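Local coordinates for protein fructokinase (PDB 5EYN) that catalyses the ATP-dependent phosphorylation of fructose, as a sugar kinase of the PfkB (ribokinase-like) family, at residues V67-P71 against F72-M76; A147-P150 against S151-T155; E205-Q208 against F209-T213. All blocks are in the same frame, centred on the assembly; numbering follows the deposited sequence.

Interaction 1: residues V67-P71 against F72-M76; sequences VGNDP and FGRFM
Asp70 OD2 accepts two hydrogen bonds, one from Gly73 N at 2.8 Å, which meets it nearly along its C-O axis, and one from Thr98 OG1 outside the segments. The other oxygen, OD1, forms a salt bridge with Arg97. Placed just before helix 71-82 and accepting from Gly73 N, Asp70 is its N-cap. A chi1 of 46° brings OD2 within bonding distance of that amide. The main chain continues the winding, with Arg74 N bonded to Asp70 O at 3.0 Å and 164° at the hydrogen, and Phe75 N to Pro71 O at 2.8 Å. Arg74 bends at chi3 and folds back over the cap: Asp70 O lies 3.6 Å above the centre of its guanidinium, while Asn69 OD1 sits at the edge, 2.8 Å from Arg74 NH1, the amide and guanidinium planes almost perpendicular. Gly73 CA approaches Gly68 O at 3.5 Å in a CA-H...O contact, and Val67 CG2 rests against the same CA at 3.8 Å. The negative carboxylate at the helix N-terminus is probably stabilised by the helix dipole as well as by Arg97, consistent with a polar clamp at the strand-to-helix turn of the beta-alpha-beta unit spanning strands 61-68 and 86-93.

Interaction 2: residues A147-P150 against S151-T155; sequences ANQP and SRSST
The guanidinium of Arg152 has Ala147 O at its edge, while the amide of Gln149 stands obliquely to it, the two planes 52° apart and the side chains crossing at about a right angle. Arg152 NH2 donates to Ala147 O at 3.0 Å, but the donor stands 58° out of the carbonyl plane, so the bond does not follow a lone pair. Gln149 NE2 packs on the aliphatic part of the arginine, 3.6 Å from Arg152 CD. The rest of the guanidinium has partners beyond the segments: NE donates to Leu146 O and NH1 makes a salt bridge with Glu185.

On the amide of Gln149 the oxygen does the work. The side chain bends at chi2 (-68°), which carries OE1 back to the start of helix 151-165. There it accepts from Ser153 N at 3.0 Å and from Ser153 OG at 2.8 Å, the two donors arriving from opposite faces of the amide plane.

The backbone closes the turn. Arg152 N bonds to Asn148 O at 2.9 Å, and Ser154 N to Pro150 O at 2.9 Å; the Gln149-Pro150 peptide is cis. Ser154 OG bonds to Leu125 O, and Ser151 OG to Ala145 O. The contact joins the loop after strand 138-142 to the start of helix 151-165, with the side chain of Ala147 about 10 Å from the bound fructose.

The amides of Arg152, Ser153 and Ser154 thus find acceptors in residues 148-150, two main-chain carbonyls and one glutamine side-chain oxygen. The charge of the arginine is probably balanced by Glu185, while the carbonyls of Leu146 and Ala147 solvate its N-H groups, consistent with a firmly fixed loop-to-helix junction.

Interaction 3: residues E205-Q208 against F209-T213; sequences EELQ and FLTGT
With chi1 at 58°, Thr211 folds OG1 back along the helix onto Leu207 O, to which it donates at 2.7 Å. The same carbonyl accepts Thr211 N at 3.1 Å, the two donors coming from opposite faces of its plane. A similar torsion in Thr213 (chi1 59°) puts its OG1 next to the first hydroxyl, and Thr213 OG1 donates to Thr211 OG1 at 2.8 Å, giving a relay from Thr213 through Thr211 to Leu207. Beside it, Thr211 CG2 touches Leu207 CD1 at 4.1 Å, the two side chains crossing at a slant. Gln208 CB lies 3.3 Å from Thr213 O, and its side chain runs roughly at right angles to that of Thr213.

Regular helical bonds precede this, Phe209 N to Glu205 O and Leu210 N to Glu206 O. The Glu206 carboxylate accepts from Ser203 N and Leu175 N, and its side chain comes to about 4 Å from the bound calcium ion. At the end, Thr213 N reaches Gln208 O at 3.0 Å in the carbonyl plane, on a lone pair, and Gly212 N bonds weakly to Phe209 O at 3.4 Å. With Gly212 at positive phi (67°) as the C-prime residue, this is a Schellman motif terminating helix 204-211.

In the fold
The three contacts come in series along the chain, each at an end of a helix: interactions 1 and 2 at the starts of helices 71-82 and 151-165, interaction 3 at the C-terminal end of helix 204-211. Strands 61-68, 138-142 and 199-203, which precede these helices, are parallel members of the nine-stranded mixed sheet. Centres of interactions 1 and 2 are about 20 Å apart, of 2 and 3 about 23 Å, and of 1 and 3 about 34 Å, the last pair on opposite sides of the chain's centre. The central sheet of this ribokinase-like fold thus carries interaction 1 at the subunit contact and interaction 3 beside the calcium ion.

Interaction 1: residues V67-P71 against F72-M76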
loop_
_atom_site.group_PDB
_atom_site.type_symbol
_atom_site.label_atom_id
_atom_site.label_comp_id
_atom_site.label_asym_id
_atom_site.label_seq_id
_atom_site.Cartn_x
_atom_site.Cartn_y
_atom_site.Cartn_z
ATOM N N VAL A 67 3.153 14.152 -0.175
ATOM C CA VAL A 67 2.393 12.915 -0.259
ATOM C C VAL A 67 2.094 12.627 -1.721
ATOM O O VAL A 67 2.497 13.378 -2.602
ATOM C CB VAL A 67 1.080 12.995 0.534
ATOM C CG1 VAL A 67 1.370 13.032 2.031
ATOM C CG2 VAL A 67 0.238 14.191 0.083
ATOM N N GLY A 68 1.420 11.518 -1.989
ATOM C CA GLY A 68 1.086 11.188 -3.353
ATOM C C GLY A 68 -0.222 11.798 -3.797
ATOM O O GLY A 68 -1.073 12.130 -2.974
ATOM N N ASN A 69 -0.364 11.942 -5.109
ATOM C CA ASN A 69 -1.615 12.343 -5.725
ATOM C C ASN A 69 -2.505 11.120 -5.822
ATOM O O ASN A 69 -2.637 10.505 -6.882
ATOM C CB ASN A 69 -1.348 12.926 -7.107
ATOM C CG ASN A 69 -2.581 13.530 -7.728
ATOM O OD1 ASN A 69 -3.627 13.633 -7.090
ATOM N ND2 ASN A 69 -2.466 13.938 -8.987
ATOM N N ASP A 70 -3.080 10.759 -4.683
ATOM C CA ASP A 70 -3.893 9.563 -4.559
ATOM C C ASP A 70 -4.844 9.784 -3.397
ATOM O O ASP A 70 -4.712 10.768 -2.657
ATOM C CB ASP A 70 -3.018 8.314 -4.349
ATOM C CG ASP A 70 -1.938 8.516 -3.311
ATOM O OD1 ASP A 70 -0.749 8.333 -3.652
ATOM O OD2 ASP A 70 -2.265 8.843 -2.156
ATOM N N PRO A 71 -5.827 8.890 -3.243
ATOM C CA PRO A 71 -6.822 9.125 -2.193
ATOM C C PRO A 71 -6.192 9.212 -0.810
ATOM O O PRO A 71 -6.656 9.985 0.011
ATOM C CB PRO A 71 -7.751 7.909 -2.325
ATOM C CG PRO A 71 -7.690 7.569 -3.767
ATOM C CD PRO A 71 -6.238 7.798 -4.148
ATOM N N PHE A 72 -5.139 8.450 -0.550
ATOM C CA PHE A 72 -4.526 8.478 0.767
ATOM C C PHE A 72 -3.840 9.826 1.022
ATOM O O PHE A 72 -3.905 10.378 2.133
ATOM C CB PHE A 72 -3.541 7.329 0.949
ATOM C CG PHE A 72 -4.194 5.994 1.196
ATOM C CD1 PHE A 72 -5.578 5.845 1.226
ATOM C CD2 PHE A 72 -3.409 4.888 1.422
ATOM C CE1 PHE A 72 -6.143 4.608 1.464
ATOM C CE2 PHE A 72 -3.972 3.653 1.654
ATOM C CZ PHE A 72 -5.339 3.511 1.669
ATOM N N GLY A 73 -3.209 10.379 -0.008
ATOM C CA GLY A 73 -2.568 11.668 0.136
ATOM C C GLY A 73 -3.584 12.760 0.375
ATOM O O GLY A 73 -3.367 13.653 1.198
ATOM N N ARG A 74 -4.703 12.683 -0.339
ATOM C CA ARG A 74 -5.760 13.667 -0.161
ATOM C C ARG A 74 -6.395 13.506 1.216
ATOM O O ARG A 74 -6.785 14.491 1.835
ATOM C CB ARG A 74 -6.800 13.553 -1.266
ATOM C CG ARG A 74 -6.273 14.052 -2.594
ATOM C CD ARG A 74 -7.356 14.114 -3.646
ATOM N NE ARG A 74 -7.644 12.797 -4.196
ATOM C CZ ARG A 74 -6.936 12.212 -5.161
ATOM N NH1 ARG A 74 -5.884 12.826 -5.695
ATOM N NH2 ARG A 74 -7.275 11.008 -5.595
ATOM N N PHE A 75 -6.487 12.270 1.697
ATOM C CA PHE A 75 -7.003 12.011 3.037
ATOM C C PHE A 75 -6.086 12.631 4.086
ATOM O O PHE A 75 -6.554 13.177 5.074
ATOM C CB PHE A 75 -7.130 10.508 3.244
ATOM C CG PHE A 75 -7.479 10.096 4.647
ATOM C CD1 PHE A 75 -8.732 10.348 5.177
ATOM C CD2 PHE A 75 -6.555 9.426 5.423
ATOM C CE1 PHE A 75 -9.043 9.939 6.457
ATOM C CE2 PHE A 75 -6.871 9.003 6.699
ATOM C CZ PHE A 75 -8.115 9.269 7.214
ATOM N N MET A 76 -4.778 12.568 3.872
ATOM C CA MET A 76 -3.854 13.179 4.827
ATOM C C MET A 76 -3.912 14.710 4.775
ATOM O O MET A 76 -3.858 15.376 5.814
ATOM C CB MET A 76 -2.418 12.661 4.664
ATOM C CG MET A 76 -2.298 11.181 5.047
ATOM S SD MET A 76 -3.003 10.786 6.664
ATOM C CE MET A 76 -1.994 11.752 7.737
#

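Interaction 2: residues A147-P150 against S151-T155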
loop_
_atom_site.group_PDB
_atom_site.type_symbol
_atom_site.label_atom_id
_atom_site.label_comp_id
_atom_site.label_asym_id
_atom_site.label_seq_id
_atom_site.Cartn_x
_atom_site.Cartn_y
_atom_site.Cartn_z
ATOM N N ALA A 147 15.968 8.668 5.173
ATOM C CA ALA A 147 16.226 7.306 4.722
ATOM C C ALA A 147 16.808 7.216 3.320
ATOM O O ALA A 147 17.688 6.393 3.090
ATOM C CB ALA A 147 14.964 6.437 4.842
ATOM N N ASN A 148 16.275 8.002 2.386
ATOM C CA ASN A 148 16.720 7.937 1.000
ATOM C C ASN A 148 16.809 9.324 0.423
ATOM O O ASN A 148 16.230 10.262 0.950
ATOM C CB ASN A 148 15.759 7.107 0.159
ATOM C CG ASN A 148 15.573 5.721 0.707
ATOM O OD1 ASN A 148 16.410 4.833 0.517
ATOM N ND2 ASN A 148 14.470 5.522 1.389
ATOM N N GLN A 149 17.559 9.451 -0.664
ATOM C CA GLN A 149 17.598 10.693 -1.405
ATOM C C GLN A 149 16.413 10.797 -2.340
ATOM O O GLN A 149 15.925 9.782 -2.821
ATOM C CB GLN A 149 18.874 10.752 -2.242
ATOM C CG GLN A 149 20.148 10.661 -1.441
ATOM C CD GLN A 149 20.380 11.880 -0.560
ATOM O OE1 GLN A 149 19.587 12.830 -0.546
ATOM N NE2 GLN A 149 21.437 11.832 0.220
ATOM N N PRO A 150 15.978 12.026 -2.667
ATOM C CA PRO A 150 16.560 13.303 -2.252
ATOM C C PRO A 150 16.120 13.796 -0.877
ATOM O O PRO A 150 16.617 14.814 -0.396
ATOM C CB PRO A 150 16.060 14.270 -3.329
ATOM C CG PRO A 150 14.722 13.702 -3.725
ATOM C CD PRO A 150 14.937 12.207 -3.695
ATOM N N SER A 151 15.166 13.126 -0.240
ATOM C CA SER A 151 14.672 13.647 1.030
ATOM C C SER A 151 15.777 13.808 2.056
ATOM O O SER A 151 15.786 14.772 2.811
ATOM C CB SER A 151 13.559 12.765 1.579
ATOM O OG SER A 151 13.125 13.252 2.840
ATOM N N ARG A 152 16.727 12.890 2.086
ATOM C CA ARG A 152 17.783 12.946 3.086
ATOM C C ARG A 152 18.556 14.263 2.982
ATOM O O ARG A 152 18.632 15.020 3.933
ATOM C CB ARG A 152 18.722 11.739 2.940
ATOM C CG ARG A 152 19.908 11.778 3.912
ATOM C CD ARG A 152 20.950 10.715 3.637
ATOM N NE ARG A 152 20.418 9.354 3.614
ATOM C CZ ARG A 152 21.133 8.280 3.327
ATOM N NH1 ARG A 152 22.419 8.414 3.006
ATOM N NH2 ARG A 152 20.613 7.077 3.329
ATOM N N SER A 153 19.091 14.550 1.806
ATOM C CA SER A 153 19.827 15.791 1.626
ATOM C C SER A 153 18.927 17.015 1.766
ATOM O O SER A 153 19.359 18.038 2.298
ATOM C CB SER A 153 20.599 15.802 0.302
ATOM O OG SER A 153 19.778 15.610 -0.828
ATOM N N SER A 154 17.681 16.934 1.311
ATOM C CA SER A 154 16.778 18.075 1.455
ATOM C C SER A 154 16.497 18.383 2.924
ATOM O O SER A 154 16.429 19.536 3.324
ATOM C CB SER A 154 15.452 17.834 0.731
ATOM O OG SER A 154 15.650 17.717 -0.661
ATOM N N THR A 155 16.359 17.342 3.720
ATOM C CA THR A 155 16.026 17.499 5.112
ATOM C C THR A 155 17.232 18.019 5.875
ATOM O O THR A 155 17.116 18.881 6.726
ATOM C CB THR A 155 15.512 16.161 5.685
ATOM O OG1 THR A 155 14.308 15.788 5.005
ATOM C CG2 THR A 155 15.233 16.303 7.140
#

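Interaction 3: residues E205-Q208 against F209-T213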
loop_
_atom_site.group_PDB
_atom_site.type_symbol
_atom_site.label_atom_id
_atom_site.label_comp_id
_atom_site.label_asym_id
_atom_site.label_seq_id
_atom_site.Cartn_x
_atom_site.Cartn_y
_atom_site.Cartn_z
ATOM N N GLU A 205 15.320 1.701 23.671
ATOM C CA GLU A 205 15.835 0.757 22.697
ATOM C C GLU A 205 16.595 1.473 21.568
ATOM O O GLU A 205 17.653 1.043 21.153
ATOM C CB GLU A 205 14.672 -0.076 22.150
ATOM C CG GLU A 205 13.993 -0.992 23.192
ATOM C CD GLU A 205 13.075 -0.286 24.206
ATOM O OE1 GLU A 205 12.679 0.889 24.018
ATOM O OE2 GLU A 205 12.731 -0.951 25.214
ATOM N N GLU A 206 16.066 2.584 21.089
ATOM C CA GLU A 206 16.722 3.312 20.015
ATOM C C GLU A 206 18.070 3.880 20.460
ATOM O O GLU A 206 19.021 3.897 19.689
ATOM C CB GLU A 206 15.800 4.416 19.504
ATOM C CG GLU A 206 14.655 3.877 18.689
ATOM C CD GLU A 206 13.525 4.870 18.485
ATOM O OE1 GLU A 206 12.831 4.738 17.467
ATOM O OE2 GLU A 206 13.322 5.764 19.337
ATOM N N LEU A 207 18.137 4.413 21.671
ATOM C CA LEU A 207 19.382 4.978 22.169
ATOM C C LEU A 207 20.438 3.900 22.195
ATOM O O LEU A 207 21.557 4.104 21.733
ATOM C CB LEU A 207 19.194 5.555 23.568
ATOM C CG LEU A 207 20.480 6.017 24.245
ATOM C CD1 LEU A 207 21.134 7.113 23.433
ATOM C CD2 LEU A 207 20.205 6.492 25.660
ATOM N N GLN A 208 20.080 2.732 22.716
ATOM C CA GLN A 208 21.043 1.640 22.804
ATOM C C GLN A 208 21.467 1.140 21.429
ATOM O O GLN A 208 22.639 0.876 21.199
ATOM C CB GLN A 208 20.494 0.496 23.663
ATOM C CG GLN A 208 20.392 0.903 25.117
ATOM C CD GLN A 208 19.943 -0.206 26.043
ATOM O OE1 GLN A 208 20.017 -1.395 25.713
ATOM N NE2 GLN A 208 19.481 0.181 27.222
ATOM N N PHE A 209 20.515 1.028 20.515
ATOM C CA PHE A 209 20.812 0.571 19.162
ATOM C C PHE A 209 21.769 1.535 18.471
ATOM O O PHE A 209 22.749 1.128 17.872
ATOM C CB PHE A 209 19.524 0.450 18.350
ATOM C CG PHE A 209 19.745 0.019 16.934
ATOM C CD1 PHE A 209 19.882 -1.325 16.620
ATOM C CD2 PHE A 209 19.821 0.950 15.916
ATOM C CE1 PHE A 209 20.085 -1.725 15.325
ATOM C CE2 PHE A 209 20.019 0.545 14.606
ATOM C CZ PHE A 209 20.155 -0.788 14.316
ATOM N N LEU A 210 21.485 2.823 18.566
ATOM C CA LEU A 210 22.262 3.810 17.823
ATOM C C LEU A 210 23.658 4.004 18.379
ATOM O O LEU A 210 24.545 4.442 17.661
ATOM C CB LEU A 210 21.529 5.146 17.807
ATOM C CG LEU A 210 20.304 5.170 16.904
ATOM C CD1 LEU A 210 19.450 6.393 17.197
ATOM C CD2 LEU A 210 20.688 5.129 15.421
ATOM N N THR A 211 23.844 3.685 19.653
ATOM C CA THR A 211 25.141 3.816 20.301
ATOM C C THR A 211 25.845 2.473 20.503
ATOM O O THR A 211 26.993 2.442 20.936
ATOM C CB THR A 211 25.008 4.506 21.668
ATOM O OG1 THR A 211 24.116 3.754 22.499
ATOM C CG2 THR A 211 24.510 5.933 21.490
ATOM N N GLY A 212 25.170 1.367 20.202
ATOM C CA GLY A 212 25.768 0.051 20.367
ATOM C C GLY A 212 26.032 -0.307 21.819
ATOM O O GLY A 212 27.002 -1.000 22.139
ATOM N N THR A 213 25.154 0.146 22.704
ATOM C CA THR A 213 25.329 -0.064 24.130
ATOM C C THR A 213 24.213 -0.932 24.701
ATOM O O THR A 213 23.242 -1.247 24.015
ATOM C CB THR A 213 25.361 1.274 24.887
ATOM O OG1 THR A 213 24.149 1.985 24.653
ATOM C CG2 THR A 213 26.523 2.134 24.429
#